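Local coordinates for techylectin-5A (Tachypleus tridentatus, PDB 1JC9), which agglutinates bacteria and human erythrocytes as a lectin of horseshoe crab innate immunity, recognising acetyl group-containing substances on their surfaces, at residues 164-176 with 182-194. Residues are numbered along the deposited sequence; the frame is centred on the assembly and turned at random.
Sequences NEDYLYCLHIGNY and NSFGRHNGHNFST. With NAG (2-acetamido-2-deoxy-beta-D-glucopyranose), chain B.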
ATOM      1  N   ASN A 164       3.392  11.707  10.282  1.00 20.17           N
ATOM      2  CA  ASN A 164       4.432  12.220   9.398  1.00 21.13           C
ATOM      3  C   ASN A 164       5.802  11.596   9.634  1.00 20.91           C
ATOM      4  O   ASN A 164       5.960  10.726  10.488  1.00 21.06           O
ATOM      5  CB  ASN A 164       4.523  13.754   9.469  1.00 22.05           C
ATOM      6  CG  ASN A 164       4.979  14.263  10.823  1.00 23.35           C
ATOM      7  OD1 ASN A 164       5.784  13.630  11.509  1.00 24.16           O
ATOM      8  ND2 ASN A 164       4.485  15.430  11.199  1.00 24.88           N
ATOM      9  N   GLU A 165       6.789  12.046   8.867  1.00 21.28           N
ATOM     10  CA  GLU A 165       8.138  11.503   8.961  1.00 22.47           C
ATOM     11  C   GLU A 165       8.783  11.576  10.339  1.00 23.13           C
ATOM     12  O   GLU A 165       9.498  10.652  10.728  1.00 22.61           O
ATOM     13  CB  GLU A 165       9.058  12.162   7.923  1.00 20.77           C
ATOM     14  CG  GLU A 165      10.458  11.542   7.904  1.00 21.31           C
ATOM     15  CD  GLU A 165      11.314  12.024   6.750  1.00 22.55           C
ATOM     16  OE1 GLU A 165      11.006  13.089   6.175  1.00 24.39           O
ATOM     17  OE2 GLU A 165      12.309  11.339   6.426  1.00 22.84           O
ATOM     18  N   ASP A 166       8.540  12.659  11.076  1.00 24.69           N
ATOM     19  CA  ASP A 166       9.121  12.800  12.410  1.00 25.71           C
ATOM     20  C   ASP A 166       8.683  11.651  13.298  1.00 24.91           C
ATOM     21  O   ASP A 166       9.422  11.211  14.178  1.00 23.68           O
ATOM     22  CB  ASP A 166       8.700  14.122  13.057  1.00 28.06           C
ATOM     23  CG  ASP A 166       9.288  15.322  12.356  1.00 32.11           C
ATOM     24  OD1 ASP A 166      10.484  15.264  12.000  1.00 33.34           O
ATOM     25  OD2 ASP A 166       8.562  16.322  12.168  1.00 35.50           O
ATOM     26  N   TYR A 167       7.471  11.169  13.062  1.00 25.55           N
ATOM     27  CA  TYR A 167       6.933  10.066  13.839  1.00 24.58           C
ATOM     28  C   TYR A 167       7.115   8.748  13.111  1.00 23.65           C
ATOM     29  O   TYR A 167       6.421   7.772  13.391  1.00 23.92           O
ATOM     30  CB  TYR A 167       5.459  10.320  14.138  1.00 26.23           C
ATOM     31  CG  TYR A 167       5.280  11.453  15.113  1.00 26.42           C
ATOM     32  CD1 TYR A 167       5.467  11.252  16.480  1.00 26.08           C
ATOM     33  CD2 TYR A 167       5.010  12.749  14.665  1.00 27.37           C
ATOM     34  CE1 TYR A 167       5.396  12.314  17.381  1.00 25.72           C
ATOM     35  CE2 TYR A 167       4.939  13.818  15.559  1.00 27.35           C
ATOM     36  CZ  TYR A 167       5.135  13.589  16.914  1.00 26.03           C
ATOM     37  OH  TYR A 167       5.083  14.637  17.803  1.00 27.86           O
ATOM     38  N   LEU A 168       8.051   8.740  12.167  1.00 22.74           N
ATOM     39  CA  LEU A 168       8.379   7.550  11.389  1.00 21.76           C
ATOM     40  C   LEU A 168       7.193   6.892  10.668  1.00 20.63           C
ATOM     41  O   LEU A 168       7.113   5.667  10.583  1.00 19.92           O
ATOM     42  CB  LEU A 168       9.071   6.529  12.300  1.00 23.25           C
ATOM     43  CG  LEU A 168      10.257   7.072  13.109  1.00 23.96           C
ATOM     44  CD1 LEU A 168      10.793   5.984  14.020  1.00 25.15           C
ATOM     45  CD2 LEU A 168      11.350   7.566  12.169  1.00 24.18           C
ATOM     46  N   TYR A 169       6.282   7.714  10.151  1.00 20.12           N
ATOM     47  CA  TYR A 169       5.111   7.230   9.419  1.00 18.39           C
ATOM     48  C   TYR A 169       4.369   6.102  10.143  1.00 19.04           C
ATOM     49  O   TYR A 169       3.945   5.122   9.527  1.00 17.98           O
ATOM     50  CB  TYR A 169       5.541   6.760   8.027  1.00 17.97           C
ATOM     51  CG  TYR A 169       6.286   7.816   7.233  1.00 18.69           C
ATOM     52  CD1 TYR A 169       5.691   9.045   6.931  1.00 17.75           C
ATOM     53  CD2 TYR A 169       7.581   7.580   6.767  1.00 18.40           C
ATOM     54  CE1 TYR A 169       6.366  10.010   6.178  1.00 19.16           C
ATOM     55  CE2 TYR A 169       8.263   8.536   6.016  1.00 18.82           C
ATOM     56  CZ  TYR A 169       7.651   9.746   5.723  1.00 19.65           C
ATOM     57  OH  TYR A 169       8.318  10.681   4.963  1.00 20.02           O
ATOM     58  N   CYS A 170       4.201   6.256  11.452  1.00 19.12           N
ATOM     59  CA  CYS A 170       3.519   5.254  12.259  1.00 21.30           C
ATOM     60  C   CYS A 170       2.124   4.954  11.709  1.00 19.94           C
ATOM     61  O   CYS A 170       1.361   5.868  11.391  1.00 20.36           O
ATOM     62  CB  CYS A 170       3.415   5.738  13.704  1.00 24.00           C
ATOM     63  SG  CYS A 170       2.910   4.447  14.842  1.00 30.89           S
ATOM     64  N   LEU A 171       1.793   3.668  11.621  1.00 18.97           N
ATOM     65  CA  LEU A 171       0.511   3.217  11.079  1.00 18.00           C
ATOM     66  C   LEU A 171      -0.668   3.183  12.054  1.00 18.93           C
ATOM     67  O   LEU A 171      -0.517   2.810  13.213  1.00 19.28           O
ATOM     68  CB  LEU A 171       0.682   1.822  10.478  1.00 17.73           C
ATOM     69  CG  LEU A 171      -0.573   1.142   9.917  1.00 19.04           C
ATOM     70  CD1 LEU A 171      -1.000   1.815   8.619  1.00 18.67           C
ATOM     71  CD2 LEU A 171      -0.271  -0.323   9.668  1.00 18.13           C
ATOM     72  N   HIS A 172      -1.842   3.566  11.556  1.00 18.70           N
ATOM     73  CA  HIS A 172      -3.087   3.560  12.323  1.00 19.34           C
ATOM     74  C   HIS A 172      -4.179   2.914  11.465  1.00 19.44           C
ATOM     75  O   HIS A 172      -4.434   3.360  10.349  1.00 20.30           O
ATOM     76  CB  HIS A 172      -3.522   4.988  12.662  1.00 21.25           C
ATOM     77  CG  HIS A 172      -2.642   5.675  13.657  1.00 24.00           C
ATOM     78  ND1 HIS A 172      -2.834   5.567  15.018  1.00 24.34           N
ATOM     79  CD2 HIS A 172      -1.551   6.457  13.491  1.00 24.93           C
ATOM     80  CE1 HIS A 172      -1.898   6.256  15.647  1.00 26.80           C
ATOM     81  NE2 HIS A 172      -1.107   6.805  14.743  1.00 27.70           N
ATOM     82  N   ILE A 173      -4.807   1.858  11.968  1.00 20.50           N
ATOM     83  CA  ILE A 173      -5.889   1.201  11.241  1.00 21.62           C
ATOM     84  C   ILE A 173      -6.976   0.743  12.200  1.00 22.60           C
ATOM     85  O   ILE A 173      -6.691   0.344  13.332  1.00 21.70           O
ATOM     86  CB  ILE A 173      -5.410  -0.033  10.437  1.00 23.45           C
ATOM     87  CG1 ILE A 173      -4.490  -0.898  11.296  1.00 24.03           C
ATOM     88  CG2 ILE A 173      -4.737   0.408   9.139  1.00 22.84           C
ATOM     89  CD1 ILE A 173      -4.087  -2.193  10.622  1.00 27.08           C
ATOM     90  N   GLY A 174      -8.223   0.810  11.735  1.00 22.72           N
ATOM     91  CA  GLY A 174      -9.355   0.396  12.541  1.00 21.69           C
ATOM     92  C   GLY A 174      -9.822  -1.016  12.219  1.00 22.91           C
ATOM     93  O   GLY A 174      -9.024  -1.876  11.832  1.00 21.50           O
ATOM     94  N   ASN A 175     -11.124  -1.247  12.354  1.00 24.33           N
ATOM     95  CA  ASN A 175     -11.707  -2.569  12.117  1.00 25.66           C
ATOM     96  C   ASN A 175     -11.549  -3.169  10.728  1.00 25.32           C
ATOM     97  O   ASN A 175     -11.604  -2.480   9.707  1.00 23.56           O
ATOM     98  CB  ASN A 175     -13.193  -2.563  12.487  1.00 28.80           C
ATOM     99  CG  ASN A 175     -13.422  -2.307  13.963  1.00 32.66           C
ATOM    100  OD1 ASN A 175     -12.802  -2.939  14.817  1.00 35.74           O
ATOM    101  ND2 ASN A 175     -14.321  -1.381  14.272  1.00 37.46           N
ATOM    102  N   TYR A 176     -11.379  -4.486  10.728  1.00 24.27           N
ATOM    103  CA  TYR A 176     -11.208  -5.286   9.529  1.00 24.60           C
ATOM    104  C   TYR A 176     -12.531  -5.897   9.055  1.00 24.51           C
ATOM    105  O   TYR A 176     -13.452  -6.107   9.839  1.00 23.81           O
ATOM    106  CB  TYR A 176     -10.216  -6.415   9.828  1.00 24.52           C
ATOM    107  CG  TYR A 176     -10.311  -7.602   8.893  1.00 24.85           C
ATOM    108  CD1 TYR A 176      -9.660  -7.599   7.660  1.00 23.16           C
ATOM    109  CD2 TYR A 176     -11.083  -8.719   9.230  1.00 25.06           C
ATOM    110  CE1 TYR A 176      -9.772  -8.676   6.785  1.00 24.12           C
ATOM    111  CE2 TYR A 176     -11.206  -9.801   8.362  1.00 24.59           C
ATOM    112  CZ  TYR A 176     -10.545  -9.771   7.141  1.00 25.75           C
ATOM    113  OH  TYR A 176     -10.647 -10.835   6.274  1.00 26.09           O
ATOM    114  N   ASN A 182      -7.341 -11.403   8.105  1.00 20.27           N
ATOM    115  CA  ASN A 182      -6.758 -10.218   8.719  1.00 20.77           C
ATOM    116  C   ASN A 182      -5.248 -10.319   8.931  1.00 21.06           C
ATOM    117  O   ASN A 182      -4.794 -10.607  10.035  1.00 21.12           O
ATOM    118  CB  ASN A 182      -7.449  -9.962  10.058  1.00 21.80           C
ATOM    119  CG  ASN A 182      -7.042  -8.650  10.686  1.00 22.54           C
ATOM    120  OD1 ASN A 182      -6.261  -7.887  10.116  1.00 24.02           O
ATOM    121  ND2 ASN A 182      -7.576  -8.373  11.869  1.00 21.70           N
ATOM    122  N   SER A 183      -4.467 -10.064   7.884  1.00 20.13           N
ATOM    123  CA  SER A 183      -3.014 -10.143   8.009  1.00 20.32           C
ATOM    124  C   SER A 183      -2.309  -8.785   8.073  1.00 20.56           C
ATOM    125  O   SER A 183      -1.080  -8.728   8.085  1.00 20.83           O
ATOM    126  CB  SER A 183      -2.425 -10.973   6.866  1.00 20.24           C
ATOM    127  OG  SER A 183      -2.861 -12.324   6.940  1.00 21.48           O
ATOM    128  N   PHE A 184      -3.073  -7.697   8.112  1.00 19.03           N
ATOM    129  CA  PHE A 184      -2.484  -6.358   8.201  1.00 19.89           C
ATOM    130  C   PHE A 184      -2.687  -5.834   9.623  1.00 20.48           C
ATOM    131  O   PHE A 184      -1.954  -4.961  10.099  1.00 19.95           O
ATOM    132  CB  PHE A 184      -3.161  -5.413   7.197  1.00 19.73           C
ATOM    133  CG  PHE A 184      -2.451  -4.092   7.007  1.00 20.39           C
ATOM    134  CD1 PHE A 184      -1.100  -4.048   6.677  1.00 20.29           C
ATOM    135  CD2 PHE A 184      -3.154  -2.894   7.092  1.00 21.34           C
ATOM    136  CE1 PHE A 184      -0.460  -2.832   6.428  1.00 20.56           C
ATOM    137  CE2 PHE A 184      -2.524  -1.669   6.843  1.00 20.10           C
ATOM    138  CZ  PHE A 184      -1.175  -1.641   6.509  1.00 20.27           C
ATOM    139  N   GLY A 185      -3.683  -6.395  10.300  1.00 21.77           N
ATOM    140  CA  GLY A 185      -4.007  -5.975  11.653  1.00 23.07           C
ATOM    141  C   GLY A 185      -2.856  -5.922  12.639  1.00 24.97           C
ATOM    142  O   GLY A 185      -2.755  -4.975  13.419  1.00 25.76           O
ATOM    143  N   ARG A 186      -1.983  -6.923  12.615  1.00 25.38           N
ATOM    144  CA  ARG A 186      -0.872  -6.954  13.560  1.00 28.36           C
ATOM    145  C   ARG A 186       0.112  -5.803  13.380  1.00 26.55           C
ATOM    146  O   ARG A 186       0.902  -5.505  14.275  1.00 27.03           O
ATOM    147  CB  ARG A 186      -0.120  -8.286  13.460  1.00 31.51           C
ATOM    148  CG  ARG A 186       0.725  -8.595  14.693  1.00 38.92           C
ATOM    149  CD  ARG A 186       1.306 -10.007  14.660  1.00 43.83           C
ATOM    150  NE  ARG A 186       2.469 -10.128  13.784  1.00 47.10           N
ATOM    151  CZ  ARG A 186       3.127 -11.267  13.576  1.00 49.07           C
ATOM    152  NH1 ARG A 186       2.736 -12.384  14.176  1.00 49.89           N
ATOM    153  NH2 ARG A 186       4.187 -11.290  12.778  1.00 49.81           N
ATOM    154  N   HIS A 187       0.055  -5.147  12.231  1.00 24.26           N
ATOM    155  CA  HIS A 187       0.967  -4.046  11.943  1.00 22.27           C
ATOM    156  C   HIS A 187       0.528  -2.705  12.519  1.00 21.93           C
ATOM    157  O   HIS A 187       1.306  -1.753  12.560  1.00 22.74           O
ATOM    158  CB  HIS A 187       1.168  -3.959  10.429  1.00 20.21           C
ATOM    159  CG  HIS A 187       1.861  -5.158   9.863  1.00 18.73           C
ATOM    160  ND1 HIS A 187       3.235  -5.291   9.866  1.00 16.67           N
ATOM    161  CD2 HIS A 187       1.372  -6.320   9.369  1.00 19.93           C
ATOM    162  CE1 HIS A 187       3.560  -6.484   9.401  1.00 19.91           C
ATOM    163  NE2 HIS A 187       2.447  -7.129   9.093  1.00 18.86           N
ATOM    164  N   ASN A 188      -0.712  -2.635  12.983  1.00 22.31           N
ATOM    165  CA  ASN A 188      -1.233  -1.405  13.559  1.00 22.76           C
ATOM    166  C   ASN A 188      -0.295  -0.884  14.649  1.00 22.45           C
ATOM    167  O   ASN A 188       0.212  -1.660  15.453  1.00 21.67           O
ATOM    168  CB  ASN A 188      -2.636  -1.660  14.136  1.00 22.97           C
ATOM    169  CG  ASN A 188      -3.258  -0.416  14.752  1.00 23.59           C
ATOM    170  OD1 ASN A 188      -3.133   0.690  14.224  1.00 22.65           O
ATOM    171  ND2 ASN A 188      -3.950  -0.597  15.867  1.00 24.98           N
ATOM    172  N   GLY A 189      -0.056   0.428  14.652  1.00 21.48           N
ATOM    173  CA  GLY A 189       0.798   1.042  15.655  1.00 21.32           C
ATOM    174  C   GLY A 189       2.302   0.858  15.530  1.00 22.83           C
ATOM    175  O   GLY A 189       3.027   1.094  16.489  1.00 24.80           O
ATOM    176  N   HIS A 190       2.787   0.454  14.363  1.00 22.00           N
ATOM    177  CA  HIS A 190       4.219   0.253  14.177  1.00 22.13           C
ATOM    178  C   HIS A 190       4.851   1.292  13.260  1.00 22.89           C
ATOM    179  O   HIS A 190       4.171   1.883  12.417  1.00 23.02           O
ATOM    180  CB  HIS A 190       4.471  -1.154  13.628  1.00 22.82           C
ATOM    181  CG  HIS A 190       4.276  -2.232  14.646  1.00 25.36           C
ATOM    182  ND1 HIS A 190       5.280  -2.642  15.495  1.00 25.88           N
ATOM    183  CD2 HIS A 190       3.173  -2.936  15.001  1.00 25.12           C
ATOM    184  CE1 HIS A 190       4.807  -3.548  16.330  1.00 25.56           C
ATOM    185  NE2 HIS A 190       3.531  -3.745  16.052  1.00 25.00           N
ATOM    186  N   ASN A 191       6.152   1.518  13.433  1.00 22.74           N
ATOM    187  CA  ASN A 191       6.875   2.480  12.606  1.00 23.59           C
ATOM    188  C   ASN A 191       7.124   1.856  11.245  1.00 22.03           C
ATOM    189  O   ASN A 191       6.981   0.649  11.069  1.00 21.68           O
ATOM    190  CB  ASN A 191       8.243   2.824  13.207  1.00 27.15           C
ATOM    191  CG  ASN A 191       8.169   3.181  14.670  1.00 32.73           C
ATOM    192  OD1 ASN A 191       7.493   4.140  15.039  1.00 30.54           O
ATOM    193  ND2 ASN A 191       8.861   2.390  15.493  1.00 40.29           N
ATOM    194  N   PHE A 192       7.506   2.686  10.285  1.00 20.38           N
ATOM    195  CA  PHE A 192       7.819   2.196   8.957  1.00 21.29           C
ATOM    196  C   PHE A 192       9.312   1.879   8.992  1.00 21.67           C
ATOM    197  O   PHE A 192      10.081   2.615   9.611  1.00 21.44           O
ATOM    198  CB  PHE A 192       7.558   3.286   7.918  1.00 19.51           C
ATOM    199  CG  PHE A 192       7.507   2.777   6.508  1.00 20.24           C
ATOM    200  CD1 PHE A 192       6.359   2.155   6.022  1.00 19.60           C
ATOM    201  CD2 PHE A 192       8.603   2.924   5.660  1.00 20.36           C
ATOM    202  CE1 PHE A 192       6.297   1.689   4.711  1.00 19.32           C
ATOM    203  CE2 PHE A 192       8.552   2.461   4.344  1.00 19.92           C
ATOM    204  CZ  PHE A 192       7.394   1.841   3.869  1.00 19.62           C
ATOM    205  N   SER A 193       9.724   0.784   8.356  1.00 21.12           N
ATOM    206  CA  SER A 193      11.141   0.423   8.311  1.00 21.34           C
ATOM    207  C   SER A 193      11.586   0.169   6.874  1.00 23.15           C
ATOM    208  O   SER A 193      10.783  -0.215   6.023  1.00 23.54           O
ATOM    209  CB  SER A 193      11.425  -0.836   9.136  1.00 19.61           C
ATOM    210  OG  SER A 193      11.270  -0.610  10.525  1.00 21.14           O
ATOM    211  N   THR A 194      12.869   0.390   6.613  1.00 23.87           N
ATOM    212  CA  THR A 194      13.445   0.162   5.292  1.00 24.33           C
ATOM    213  C   THR A 194      14.813  -0.488   5.484  1.00 26.67           C
ATOM    214  O   THR A 194      15.319  -0.560   6.604  1.00 25.62           O
ATOM    215  CB  THR A 194      13.610   1.479   4.507  1.00 25.27           C
ATOM    216  OG1 THR A 194      14.339   2.423   5.302  1.00 24.92           O
ATOM    217  CG2 THR A 194      12.241   2.059   4.143  1.00 22.29           C
TER
HETATM  218  C1  NAG B 270       5.768 -15.047  12.649  1.00 48.59           C
HETATM  219  C2  NAG B 270       7.251 -14.634  12.208  1.00 47.22           C
HETATM  220  C3  NAG B 270       8.262 -15.628  12.898  1.00 48.72           C
HETATM  221  C4  NAG B 270       8.104 -15.417  14.387  1.00 51.79           C
HETATM  222  C5  NAG B 270       6.624 -15.763  14.783  1.00 52.97           C
HETATM  223  C6  NAG B 270       6.370 -15.546  16.277  1.00 54.62           C
HETATM  224  C7  NAG B 270       7.543 -13.562  10.063  1.00 36.23           C
HETATM  225  C8  NAG B 270       7.674 -13.577   8.572  1.00 32.73           C
HETATM  226  N2  NAG B 270       7.366 -14.750  10.746  1.00 40.32           N
HETATM  227  O1  NAG B 270       4.735 -14.190  12.068  1.00 50.83           O
HETATM  228  O3  NAG B 270       9.608 -15.307  12.550  1.00 50.07           O
HETATM  229  O4  NAG B 270       9.029 -16.304  15.112  1.00 53.66           O
HETATM  230  O5  NAG B 270       5.641 -14.935  14.088  1.00 51.36           O
HETATM  231  O6  NAG B 270       4.964 -15.912  16.434  1.00 57.43           O
HETATM  232  O7  NAG B 270       7.601 -12.448  10.641  1.00 30.68           O
HETATM  233  O   HOH W   1       6.561   6.972  16.076  1.00 38.69           O
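L171 and I173 push their methyl ends against the ring of F184, which meets both obliquely. With CG anti to the backbone N (chi1 177°), L171 sends CD2 to 3.5 Å from F184 CZ and into the hollow between that ring and H187 O and CB, while F160 and I162 of strand 152-162 touch the same leucine. I173 uses two branches: CG2 meets F184 CE2, and CD1 reaches F184 CD2 (3.7 Å) and G185 CA. N188 and I173 lie alongside, pointing opposite ways, N188 CB against I173 CG1 (3.5 Å); N188 OD1 accepts I173 N at 3.0 Å, the donor standing well above the amide plane. The type II turn 187-190 fits against the strand, L171 N bonding H190 O and L171 O receiving G189 N; C170 SG lies against the G189 carbonyl. Farther along, F192 N reaches L168 O almost straight (161° at the hydrogen). At the opposite end the N182 amide stacks on Y176, planes 3° apart, with CB over the ring centre, a CH-pi contact; OD1 accepts G185 N in an Asx motif and bonds Y157 OH. Thus strand 171-172 of the fibrinogen-like domain packs against G185 and H187, flanking R186, whose NH2 hydrogen-bonds NAG O1 in the ligand pocket.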